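Local coordinates for solute-binding periplasmic protein of iron/siderophore ABC transporter (Yersinia pestis, PDB 6B2Y) that probably captures chelated iron in the periplasm and hands it to an inner-membrane ABC transporter for uptake, at residues Gly63-Ala68 with Ile132-Leu137; Ile193-Asp198 with Tyr368-Ala373; Val200-Asp205 with Ala356-Lys361. One frame throughout, in Å; residues are numbered along the deposited sequence.

Contact 1: residues Gly63-Ala68 with Ile132-Leu137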
# COMPACT_ATOMS: atom_id res chain seq x y z
N GLY A 63 -7.25 -0.19 9.46
CA GLY A 63 -8.32 -0.55 8.53
C GLY A 63 -7.80 -1.06 7.20
O GLY A 63 -8.39 -1.98 6.60
N ARG A 64 -6.70 -0.51 6.72
CA ARG A 64 -6.20 -0.88 5.41
C ARG A 64 -5.51 -2.24 5.41
O ARG A 64 -5.12 -2.72 4.34
CB ARG A 64 -5.30 0.24 4.88
CG ARG A 64 -6.15 1.45 4.41
CD ARG A 64 -5.31 2.68 4.16
NE ARG A 64 -4.81 3.25 5.40
CZ ARG A 64 -3.95 4.27 5.47
NH1 ARG A 64 -3.50 4.83 4.36
NH2 ARG A 64 -3.55 4.73 6.65
N LEU A 65 -5.40 -2.91 6.56
CA LEU A 65 -5.02 -4.32 6.54
C LEU A 65 -6.07 -5.18 5.85
O LEU A 65 -5.81 -6.35 5.56
CB LEU A 65 -4.75 -4.82 7.96
CG LEU A 65 -3.43 -4.26 8.50
CD1 LEU A 65 -3.21 -4.58 9.98
CD2 LEU A 65 -2.25 -4.77 7.64
N PHE A 66 -7.24 -4.61 5.56
CA PHE A 66 -8.22 -5.32 4.76
C PHE A 66 -7.65 -5.74 3.41
O PHE A 66 -8.02 -6.80 2.90
CB PHE A 66 -9.46 -4.44 4.56
CG PHE A 66 -10.45 -5.00 3.58
CD1 PHE A 66 -11.13 -6.17 3.87
CD2 PHE A 66 -10.68 -4.37 2.37
CE1 PHE A 66 -12.03 -6.70 2.96
CE2 PHE A 66 -11.58 -4.90 1.46
CZ PHE A 66 -12.25 -6.07 1.77
N TYR A 67 -6.75 -4.94 2.82
CA TYR A 67 -6.18 -5.35 1.54
C TYR A 67 -5.53 -6.73 1.67
O TYR A 67 -5.75 -7.61 0.83
CB TYR A 67 -5.13 -4.35 1.05
CG TYR A 67 -5.59 -2.92 0.93
CD1 TYR A 67 -6.80 -2.58 0.32
CD2 TYR A 67 -4.77 -1.89 1.39
CE1 TYR A 67 -7.19 -1.24 0.22
CE2 TYR A 67 -5.15 -0.57 1.30
CZ TYR A 67 -6.36 -0.25 0.71
OH TYR A 67 -6.71 1.07 0.62
N ALA A 68 -4.75 -6.93 2.73
CA ALA A 68 -4.06 -8.21 2.89
C ALA A 68 -5.04 -9.33 3.17
O ALA A 68 -4.93 -10.42 2.59
CB ALA A 68 -3.02 -8.10 4.01
N ILE A 132 -9.29 -12.84 17.03
CA ILE A 132 -7.94 -12.43 16.69
C ILE A 132 -8.00 -10.98 16.22
O ILE A 132 -9.02 -10.53 15.70
CB ILE A 132 -7.35 -13.35 15.60
CG1 ILE A 132 -5.84 -13.16 15.48
CG2 ILE A 132 -8.05 -13.13 14.25
CD1 ILE A 132 -5.16 -14.30 14.75
N ALA A 133 -6.91 -10.23 16.43
CA ALA A 133 -6.77 -8.87 15.93
C ALA A 133 -5.43 -8.73 15.21
O ALA A 133 -4.44 -9.34 15.62
CB ALA A 133 -6.87 -7.85 17.07
N ILE A 134 -5.40 -7.95 14.14
CA ILE A 134 -4.20 -7.79 13.32
C ILE A 134 -3.79 -6.33 13.34
O ILE A 134 -4.64 -5.44 13.17
CB ILE A 134 -4.44 -8.26 11.87
CG1 ILE A 134 -5.03 -9.68 11.86
CG2 ILE A 134 -3.15 -8.21 11.08
CD1 ILE A 134 -5.62 -10.07 10.52
N PHE A 135 -2.50 -6.07 13.56
CA PHE A 135 -1.93 -4.72 13.48
C PHE A 135 -0.68 -4.74 12.63
O PHE A 135 -0.12 -5.79 12.32
CB PHE A 135 -1.57 -4.16 14.85
CG PHE A 135 -2.75 -3.88 15.73
CD1 PHE A 135 -3.37 -4.91 16.41
CD2 PHE A 135 -3.20 -2.59 15.90
CE1 PHE A 135 -4.45 -4.66 17.23
CE2 PHE A 135 -4.27 -2.34 16.72
CZ PHE A 135 -4.89 -3.37 17.39
N GLY A 136 -0.19 -3.55 12.29
CA GLY A 136 1.08 -3.39 11.61
C GLY A 136 2.17 -3.03 12.60
O GLY A 136 1.90 -2.49 13.66
N LEU A 137 3.41 -3.39 12.25
CA LEU A 137 4.56 -2.94 13.03
C LEU A 137 4.60 -1.42 13.06
O LEU A 137 4.18 -0.75 12.11
CB LEU A 137 5.86 -3.47 12.43
CG LEU A 137 6.22 -4.94 12.54
CD1 LEU A 137 7.61 -5.12 11.96
CD2 LEU A 137 6.16 -5.39 13.98

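Contact 2: residues Ile193-Asp198 with Tyr368-Ala373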
# COMPACT_ATOMS: atom_id res chain seq x y z
N ILE A 193 1.58 -15.91 -2.56
CA ILE A 193 3.04 -15.77 -2.48
C ILE A 193 3.67 -16.13 -3.81
O ILE A 193 4.56 -15.43 -4.31
CB ILE A 193 3.59 -16.64 -1.34
CG1 ILE A 193 3.31 -15.98 0.01
CG2 ILE A 193 5.09 -16.93 -1.53
CD1 ILE A 193 3.24 -17.00 1.16
N ASN A 194 3.21 -17.23 -4.41
CA ASN A 194 3.70 -17.63 -5.72
C ASN A 194 3.36 -16.60 -6.80
O ASN A 194 4.21 -16.28 -7.64
CB ASN A 194 3.13 -19.01 -6.08
CG ASN A 194 3.86 -20.14 -5.38
OD1 ASN A 194 5.00 -19.97 -4.98
ND2 ASN A 194 3.21 -21.29 -5.21
N PHE A 195 2.13 -16.07 -6.79
CA PHE A 195 1.75 -15.06 -7.78
C PHE A 195 2.59 -13.80 -7.63
O PHE A 195 3.04 -13.21 -8.62
CB PHE A 195 0.26 -14.73 -7.63
CG PHE A 195 -0.19 -13.52 -8.42
CD1 PHE A 195 -0.57 -13.64 -9.75
CD2 PHE A 195 -0.24 -12.26 -7.82
CE1 PHE A 195 -1.00 -12.51 -10.48
CE2 PHE A 195 -0.66 -11.15 -8.53
CZ PHE A 195 -1.04 -11.27 -9.87
N TYR A 196 2.83 -13.38 -6.40
CA TYR A 196 3.61 -12.18 -6.16
C TYR A 196 5.07 -12.38 -6.59
O TYR A 196 5.63 -11.55 -7.32
CB TYR A 196 3.52 -11.83 -4.68
CG TYR A 196 4.23 -10.58 -4.22
CD1 TYR A 196 5.62 -10.58 -4.01
CD2 TYR A 196 3.51 -9.43 -3.94
CE1 TYR A 196 6.27 -9.46 -3.57
CE2 TYR A 196 4.16 -8.30 -3.50
CZ TYR A 196 5.53 -8.32 -3.31
OH TYR A 196 6.18 -7.20 -2.86
N GLN A 197 5.69 -13.47 -6.13
CA GLN A 197 7.09 -13.69 -6.46
C GLN A 197 7.30 -13.82 -7.96
O GLN A 197 8.26 -13.27 -8.51
CB GLN A 197 7.62 -14.93 -5.74
CG GLN A 197 9.14 -15.03 -5.84
CD GLN A 197 9.85 -13.96 -5.03
OE1 GLN A 197 9.93 -14.04 -3.81
NE2 GLN A 197 10.35 -12.93 -5.71
N ASP A 198 6.39 -14.52 -8.64
CA ASP A 198 6.47 -14.62 -10.10
C ASP A 198 6.43 -13.25 -10.75
O ASP A 198 7.19 -12.96 -11.67
CB ASP A 198 5.32 -15.48 -10.63
CG ASP A 198 5.60 -16.95 -10.45
OD1 ASP A 198 6.72 -17.27 -10.02
OD2 ASP A 198 4.70 -17.78 -10.74
N TYR A 368 -7.02 -9.61 -9.36
CA TYR A 368 -8.44 -9.53 -8.99
C TYR A 368 -9.17 -10.83 -9.33
O TYR A 368 -9.92 -11.36 -8.50
CB TYR A 368 -9.08 -8.34 -9.69
CG TYR A 368 -8.86 -7.05 -8.94
CD1 TYR A 368 -7.58 -6.51 -8.80
CD2 TYR A 368 -9.93 -6.36 -8.35
CE1 TYR A 368 -7.36 -5.33 -8.10
CE2 TYR A 368 -9.72 -5.17 -7.66
CZ TYR A 368 -8.43 -4.66 -7.53
OH TYR A 368 -8.20 -3.49 -6.84
N SER A 369 -8.98 -11.35 -10.55
CA SER A 369 -9.73 -12.54 -10.93
C SER A 369 -9.34 -13.75 -10.09
O SER A 369 -10.19 -14.59 -9.78
CB SER A 369 -9.56 -12.83 -12.42
OG SER A 369 -8.21 -12.67 -12.83
N GLN A 370 -8.07 -13.85 -9.68
CA GLN A 370 -7.63 -15.01 -8.93
C GLN A 370 -7.96 -14.93 -7.44
O GLN A 370 -8.16 -15.97 -6.81
CB GLN A 370 -6.12 -15.22 -9.10
CG GLN A 370 -5.74 -15.86 -10.42
CD GLN A 370 -4.25 -15.81 -10.66
OE1 GLN A 370 -3.78 -15.14 -11.57
NE2 GLN A 370 -3.50 -16.50 -9.81
N PHE A 371 -7.97 -13.72 -6.86
CA PHE A 371 -8.01 -13.61 -5.40
C PHE A 371 -9.17 -12.80 -4.84
O PHE A 371 -9.49 -12.96 -3.66
CB PHE A 371 -6.69 -13.00 -4.89
CG PHE A 371 -5.48 -13.79 -5.29
CD1 PHE A 371 -5.19 -14.99 -4.66
CD2 PHE A 371 -4.66 -13.36 -6.30
CE1 PHE A 371 -4.09 -15.74 -5.04
CE2 PHE A 371 -3.56 -14.11 -6.69
CZ PHE A 371 -3.28 -15.30 -6.06
N LEU A 372 -9.82 -11.95 -5.64
CA LEU A 372 -10.77 -11.00 -5.09
C LEU A 372 -12.19 -11.27 -5.59
O LEU A 372 -12.42 -12.05 -6.52
CB LEU A 372 -10.34 -9.57 -5.43
CG LEU A 372 -8.94 -9.20 -4.89
CD1 LEU A 372 -8.66 -7.76 -5.26
CD2 LEU A 372 -8.86 -9.40 -3.38
N ALA A 373 -13.15 -10.58 -4.96
CA ALA A 373 -14.57 -10.72 -5.27
C ALA A 373 -15.16 -9.50 -5.96
O ALA A 373 -16.38 -9.46 -6.18
CB ALA A 373 -15.35 -11.01 -3.98

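Contact 3: residues Val200-Asp205 with Ala356-Lys361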
# COMPACT_ATOMS: atom_id res chain seq x y z
N VAL A 200 7.17 -10.29 -9.29
CA VAL A 200 8.36 -9.50 -9.01
C VAL A 200 9.53 -10.00 -9.85
O VAL A 200 10.36 -9.20 -10.30
CB VAL A 200 8.68 -9.52 -7.50
CG1 VAL A 200 10.10 -8.97 -7.21
CG2 VAL A 200 7.62 -8.76 -6.72
N ASP A 201 9.62 -11.32 -10.08
CA ASP A 201 10.76 -11.85 -10.83
C ASP A 201 10.74 -11.38 -12.29
O ASP A 201 11.80 -11.28 -12.92
CB ASP A 201 10.77 -13.38 -10.79
CG ASP A 201 11.14 -13.93 -9.42
OD1 ASP A 201 11.49 -13.14 -8.51
OD2 ASP A 201 11.05 -15.17 -9.25
N LYS A 202 9.55 -11.09 -12.84
CA LYS A 202 9.46 -10.48 -14.16
C LYS A 202 10.28 -9.20 -14.23
O LYS A 202 10.83 -8.87 -15.29
CB LYS A 202 8.01 -10.15 -14.50
CG LYS A 202 7.14 -11.34 -14.77
CD LYS A 202 5.69 -10.91 -14.91
CE LYS A 202 4.81 -12.12 -15.13
NZ LYS A 202 3.39 -11.73 -15.33
N VAL A 203 10.34 -8.47 -13.13
CA VAL A 203 11.09 -7.23 -13.05
C VAL A 203 12.56 -7.49 -12.74
O VAL A 203 13.45 -6.97 -13.41
CB VAL A 203 10.46 -6.29 -12.00
CG1 VAL A 203 11.37 -5.09 -11.72
CG2 VAL A 203 9.06 -5.83 -12.45
N THR A 204 12.83 -8.31 -11.71
CA THR A 204 14.21 -8.49 -11.28
C THR A 204 15.02 -9.32 -12.26
O THR A 204 16.25 -9.18 -12.28
CB THR A 204 14.29 -9.11 -9.87
OG1 THR A 204 13.71 -10.42 -9.87
CG2 THR A 204 13.60 -8.19 -8.87
N ASP A 205 14.37 -10.19 -13.04
CA ASP A 205 15.08 -10.89 -14.11
C ASP A 205 15.89 -9.90 -14.94
O ASP A 205 17.02 -10.21 -15.36
CB ASP A 205 14.09 -11.63 -15.02
CG ASP A 205 13.64 -13.01 -14.47
OD1 ASP A 205 14.06 -13.44 -13.38
OD2 ASP A 205 12.83 -13.65 -15.17
N ALA A 356 8.70 -3.42 -22.45
CA ALA A 356 7.60 -3.21 -23.39
C ALA A 356 6.57 -4.33 -23.32
O ALA A 356 5.37 -4.08 -23.50
CB ALA A 356 8.15 -3.06 -24.81
N ASP A 357 7.00 -5.55 -23.03
CA ASP A 357 6.11 -6.69 -22.93
C ASP A 357 5.39 -6.79 -21.59
O ASP A 357 4.51 -7.65 -21.44
CB ASP A 357 6.90 -7.98 -23.20
CG ASP A 357 8.10 -8.14 -22.26
OD1 ASP A 357 8.19 -9.19 -21.59
OD2 ASP A 357 8.94 -7.21 -22.19
N LEU A 358 5.74 -5.95 -20.62
CA LEU A 358 5.19 -6.02 -19.27
C LEU A 358 4.02 -5.05 -19.14
O LEU A 358 4.17 -3.86 -19.44
CB LEU A 358 6.27 -5.70 -18.23
CG LEU A 358 5.86 -5.65 -16.75
CD1 LEU A 358 5.38 -7.01 -16.33
CD2 LEU A 358 7.01 -5.17 -15.88
N ASP A 359 2.88 -5.55 -18.68
CA ASP A 359 1.65 -4.76 -18.56
C ASP A 359 1.11 -4.87 -17.14
O ASP A 359 0.39 -5.83 -16.82
CB ASP A 359 0.61 -5.22 -19.57
CG ASP A 359 -0.68 -4.44 -19.49
OD1 ASP A 359 -0.81 -3.53 -18.63
OD2 ASP A 359 -1.59 -4.72 -20.31
N PRO A 360 1.41 -3.90 -16.27
CA PRO A 360 0.84 -3.92 -14.91
C PRO A 360 -0.67 -3.99 -14.89
O PRO A 360 -1.24 -4.54 -13.93
CB PRO A 360 1.34 -2.60 -14.31
CG PRO A 360 2.59 -2.30 -15.06
CD PRO A 360 2.38 -2.81 -16.45
N LYS A 361 -1.35 -3.46 -15.91
CA LYS A 361 -2.81 -3.55 -15.92
C LYS A 361 -3.27 -5.00 -16.02
O LYS A 361 -4.23 -5.40 -15.36
CB LYS A 361 -3.38 -2.71 -17.07
CG LYS A 361 -3.26 -1.21 -16.85
CD LYS A 361 -3.20 -0.44 -18.16
CE LYS A 361 -3.79 0.95 -18.01
NZ LYS A 361 -5.11 1.09 -18.69

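Contact 1: residues Gly63-Ala68 with Ile132-Leu137
With chi1 at -73°, Leu65 holds CG beside its backbone N and anti to its carbonyl carbon; chi2 of 172° then places CD1 anti to CA, making it the methyl that reaches farthest toward strand 132-136. Here the segment leading into helix 66-70 packs on the parallel sheet of the N-terminal lobe of a two-lobed periplasmic binding protein; strand 132-136 lies inside the sheet, between strands 58-60 and 159-162. Opposite Leu65, Ile134 turns CG2 anti to its backbone N, and the two methyls, Leu65 CD1 and Ile134 CG2, meet at 3.8 Å. The same Leu65 CD1 also presses on the strand backbone: it lies 3.6 Å from Ile134 O and close to Phe135 C and Gly136 N as well. Leu65 accounts for 71 of the 118 Å² buried, and CD1 makes all its closest approaches. The nearest CA atoms across the contact, those of Leu65 and Phe135, are 7.6 Å apart, so the side chain spans the gap. Phe135 directs its CB to the other side of the sheet, where its ring packs on Leu148, Val149 and Leu152 of helix 147-154. Leu65 additionally touches Val162 of the next strand, extending the packing across the sheet. Neighbouring Arg64 faces elsewhere, with a salt bridge to Asp87 and a hydrogen bond to Asn332. The turn that carries Leu65 is closed by two backbone bonds of i to i+3 type, Phe66 N to Gly63 O and Tyr67 N to Arg64 O, each 3.1 Å long.

Contact 2: residues Ile193-Asp198 with Tyr368-Ala373
Phe195 and Phe371 form a T-shaped, edge-to-face pair that joins helix 186-207, the long helix running between the two lobes of this periplasmic binding protein, to the C-terminal end of helix 360-371. The evidence is in the ring geometry: the centroids are 5.5 Å apart, the planes stand at 65°, and the edge of Phe371 is directed at a face of Phe195. The leading atom is Phe371 CE2, which sits over that face 3.8 Å from Phe195 CG, while the neighbouring Phe371 CZ comes within 3.9 Å of Phe195 CB. Phe195 buries the most surface, 61 Å², against 37 Å² for Phe371. Its chi1 of 169° sets CG anti to the backbone N and carries the ring across to helix 360-371, where it also packs on Thr363, Ser366 and Leu367 one and two turns before Phe371. The edge of one ring over the face of the other lets the slightly positive ring hydrogens of Phe371 lie against the pi electrons of Phe195. Phe371 makes a second edge-to-face pair with Tyr192, so its ring meets two aromatic side chains of helix 186-207. The third contributor is Gln370, more exposed, whose extended chain crosses Phe195 at a slant and brings OE1 to 4.0 Å from Phe195 CE1. This is a van der Waals approach to the ring, the amide plane being almost perpendicular to it at 89°. Closer to the main chain, Gln370 CB lies 3.6 Å above one face of the Phe371 ring, offset toward its rim.

Contact 3: residues Val200-Asp205 with Ala356-Lys361
Leu358, just ahead of helix 360-371, packs against Lys202 and Val203 of the interlobe helix 186-207: an apolar contact between the C-terminal half of that helix and the loop that leads into helix 360-371, within a two-lobed periplasmic binding protein. Leu358's chi1 of 177° puts CG anti to the backbone N, and the fork of the isobutyl group divides the work between its methyls. Leu358 CD2 meets Val203 CG2 at 4.1 Å, the two side chains crossing at about a right angle; Leu358 CD1 lies 4.2 Å from Lys202 CD, part of the extended aliphatic chain. Lys202 thus contributes methylenes, while its NZ is hydrogen-bonded to Asn199 OD1. Val203 is covered further by Gln344 and Ala347 of helix 340-350, and Lys348 NZ from the same helix bonds to Leu358 O. Beyond Leu358, Asp359 takes the N-cap position, its OD1 accepting one weak bond from Lys362 N. Pro360 then opens the helix, its ring packed on Ser345 and on Trp381 of strand 381-383. The side chain of Lys361 also touches Trp381, and its backbone N gives Asp359 OD1 a capping bond of 2.8 Å, weak and bent to 128°.

Contacts 2 and 3 hold the same two elements, helix 186-207 and helix 360-371, contact 3 at the start of the latter and contact 2 at its end, with centres 15 Å apart. Contact 1 belongs to the N-terminal lobe's parallel sheet and is the most interior, three of its four touching residues buried; contact 2 is only partly buried; contact 3 lies farthest from the chain's centre, yet Val203 and Leu358 are buried and only Lys202 is exposed. All three rely on apolar packing: one leucine methyl against a strand backbone and an isoleucine methyl in contact 1, an aromatic pair with an exposed glutamine beside it in contact 2, and aliphatic side chains in contact 3.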